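Local atomic coordinates of alpha-galactosidase 1 (Saccharomyces cerevisiae, PDB entry 3LRK), a protein that hydrolyses terminal, non-reducing alpha-D-galactose residues from alpha-galactosides such as galactose oligosaccharides, galactomannans and galactolipids. Residues 240-244 / 342-346. The protein carries 1 engineered substitution. Numbering follows the deposited sequence.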
loop_
_atom_site.group_PDB
_atom_site.type_symbol
_atom_site.label_atom_id
_atom_site.label_comp_id
_atom_site.label_asym_id
_atom_site.label_seq_id
_atom_site.Cartn_x
_atom_site.Cartn_y
_atom_site.Cartn_z
ATOM N N MET A 240 -7.580 -9.508 -20.781
ATOM C CA MET A 240 -6.478 -8.554 -20.796
ATOM C C MET A 240 -6.094 -8.060 -19.408
ATOM O O MET A 240 -4.922 -7.783 -19.155
ATOM C CB MET A 240 -6.808 -7.349 -21.691
ATOM C CG MET A 240 -6.790 -7.628 -23.195
ATOM S SD MET A 240 -5.266 -8.360 -23.818
ATOM C CE MET A 240 -4.027 -7.125 -23.396
ATOM N N ASN A 241 -7.083 -7.919 -18.524
ATOM C CA ASN A 241 -6.830 -7.546 -17.131
ATOM C C ASN A 241 -5.905 -8.570 -16.480
ATOM O O ASN A 241 -4.949 -8.196 -15.804
ATOM C CB ASN A 241 -8.149 -7.417 -16.344
ATOM C CG ASN A 241 -7.934 -7.234 -14.833
ATOM O OD1 ASN A 241 -7.639 -8.191 -14.110
ATOM N ND2 ASN A 241 -8.132 -6.007 -14.353
ATOM N N ILE A 242 -6.179 -9.856 -16.730
ATOM C CA ILE A 242 -5.438 -10.961 -16.116
ATOM C C ILE A 242 -4.061 -11.134 -16.759
ATOM O O ILE A 242 -3.069 -11.321 -16.054
ATOM C CB ILE A 242 -6.268 -12.279 -16.129
ATOM C CG1 ILE A 242 -7.420 -12.163 -15.113
ATOM C CG2 ILE A 242 -5.396 -13.495 -15.814
ATOM C CD1 ILE A 242 -8.469 -13.233 -15.236
ATOM N N LEU A 243 -4.000 -11.039 -18.090
ATOM C CA LEU A 243 -2.710 -11.084 -18.786
ATOM C C LEU A 243 -1.785 -9.956 -18.309
ATOM O O LEU A 243 -0.595 -10.172 -18.089
ATOM C CB LEU A 243 -2.896 -10.999 -20.310
ATOM C CG LEU A 243 -1.610 -11.085 -21.140
ATOM C CD1 LEU A 243 -0.935 -12.445 -20.982
ATOM C CD2 LEU A 243 -1.928 -10.791 -22.602
ATOM N N ASN A 244 -2.337 -8.759 -18.173
ATOM C CA ASN A 244 -1.576 -7.601 -17.685
ATOM C C ASN A 244 -1.036 -7.785 -16.265
ATOM O O ASN A 244 0.121 -7.462 -15.982
ATOM C CB ASN A 244 -2.419 -6.332 -17.786
ATOM C CG ASN A 244 -2.540 -5.820 -19.223
ATOM O OD1 ASN A 244 -1.886 -6.324 -20.136
ATOM N ND2 ASN A 244 -3.383 -4.821 -19.422
ATOM N N GLU A 342 -5.234 -1.282 -26.277
ATOM C CA GLU A 342 -3.793 -1.289 -26.140
ATOM C C GLU A 342 -3.196 -2.326 -27.085
ATOM O O GLU A 342 -3.866 -3.277 -27.486
ATOM C CB GLU A 342 -3.369 -1.562 -24.684
ATOM C CG GLU A 342 -3.850 -2.898 -24.110
ATOM C CD GLU A 342 -3.541 -3.046 -22.625
ATOM O OE1 GLU A 342 -2.354 -3.062 -22.262
ATOM O OE2 GLU A 342 -4.490 -3.156 -21.816
ATOM N N ILE A 343 -1.937 -2.125 -27.433
ATOM C CA ILE A 343 -1.200 -3.066 -28.273
ATOM C C ILE A 343 0.054 -3.513 -27.535
ATOM O O ILE A 343 0.666 -2.728 -26.803
ATOM C CB ILE A 343 -0.855 -2.456 -29.660
ATOM C CG1 ILE A 343 -0.105 -1.118 -29.505
ATOM C CG2 ILE A 343 -2.138 -2.286 -30.487
ATOM C CD1 ILE A 343 0.729 -0.703 -30.725
ATOM N N GLN A 344 0.418 -4.782 -27.703
ATOM C CA GLN A 344 1.547 -5.353 -26.982
ATOM C C GLN A 344 2.399 -6.228 -27.891
ATOM O O GLN A 344 1.898 -6.848 -28.833
ATOM C CB GLN A 344 1.079 -6.176 -25.773
ATOM C CG GLN A 344 0.023 -5.488 -24.881
ATOM C CD GLN A 344 -0.301 -6.276 -23.618
ATOM O OE1 GLN A 344 0.124 -7.418 -23.459
ATOM N NE2 GLN A 344 -1.066 -5.666 -22.716
ATOM N N MET A 345 3.688 -6.259 -27.594
ATOM C CA MET A 345 4.595 -7.229 -28.178
ATOM C C MET A 345 5.186 -8.089 -27.070
ATOM O O MET A 345 5.661 -7.565 -26.055
ATOM C CB MET A 345 5.723 -6.532 -28.914
ATOM C CG MET A 345 6.307 -7.355 -30.028
ATOM S SD MET A 345 8.093 -7.243 -30.129
ATOM C CE MET A 345 8.455 -8.658 -29.115
ATOM N N TRP A 346 5.152 -9.404 -27.269
ATOM C CA TRP A 346 5.777 -10.344 -26.349
ATOM C C TRP A 346 6.796 -11.180 -27.109
ATOM O O TRP A 346 6.674 -11.384 -28.323
ATOM C CB TRP A 346 4.737 -11.264 -25.704
ATOM C CG TRP A 346 3.717 -10.596 -24.798
ATOM C CD1 TRP A 346 2.772 -9.677 -25.162
ATOM C CD2 TRP A 346 3.513 -10.845 -23.391
ATOM N NE1 TRP A 346 2.011 -9.322 -24.070
ATOM C CE2 TRP A 346 2.432 -10.039 -22.977
ATOM C CE3 TRP A 346 4.136 -11.678 -22.446
ATOM C CZ2 TRP A 346 1.977 -10.014 -21.650
ATOM C CZ3 TRP A 346 3.669 -11.665 -21.128
ATOM C CH2 TRP A 346 2.607 -10.833 -20.744
HETATM O O HOH W 1 0.142 -7.780 -20.761
#
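The amides of Asn244 and Gln344 meet nearly coplanar, 23° apart, and Gln344 NE2 gives a hydrogen bond of 2.8 Å to a lone pair of Asn244 OD1, lying in the planes of both groups. The Glu342 carboxylate is turned 49° from the Asn244 amide. Asn244 ND2 reaches Glu342 OE2 at 3.1 Å on the syn side, somewhat out of the carboxylate plane, with a weak second bond to Glu342 OE1, while Gln344 NE2 meets Glu342 OE1 from above the carboxylate plane at 2.9 Å. At the edge of the Trp346 indole, and in its plane, lie Gln344 OE1 and a water; Trp346 NE1 donates to that OE1 over 2.7 Å, and the same water bridges Gln344 OE1 and Asn244 OD1.

Both ends of one glutamine are thus used, its orientation read from the partners: NE2 faces two acceptors, OE1 two donors. An extended chain beyond CG (chi2 -174°) carries the amide out from the strand to the helix. With an alanine in place of Gln344, Trp346 NE1 would probably lose its acceptor, and Asn244 OD1 and Glu342 OE1 one donor each. Glu342 also forms a salt bridge with Arg329 of the adjacent strand, which probably offsets its charge in this largely buried setting.

Apolar groups flank the polar network. Met240, bent at chi2 and chi3, brings CE to 3.4 Å from Gln344 NE2, and Leu243 CG approaches the indole obliquely, 3.8 Å from Trp346 CZ2. Met282 of helix 273-285 touches both Leu243 and Trp346. The arrangement exemplifies a mixed interdomain interface, polar at its centre and apolar at its flanks, in which helix 239-246 of the catalytic TIM barrel meets alternate, same-side residues of a strand in the C-terminal antiparallel beta domain, the two-domain architecture of GH27 alpha-galactosidases.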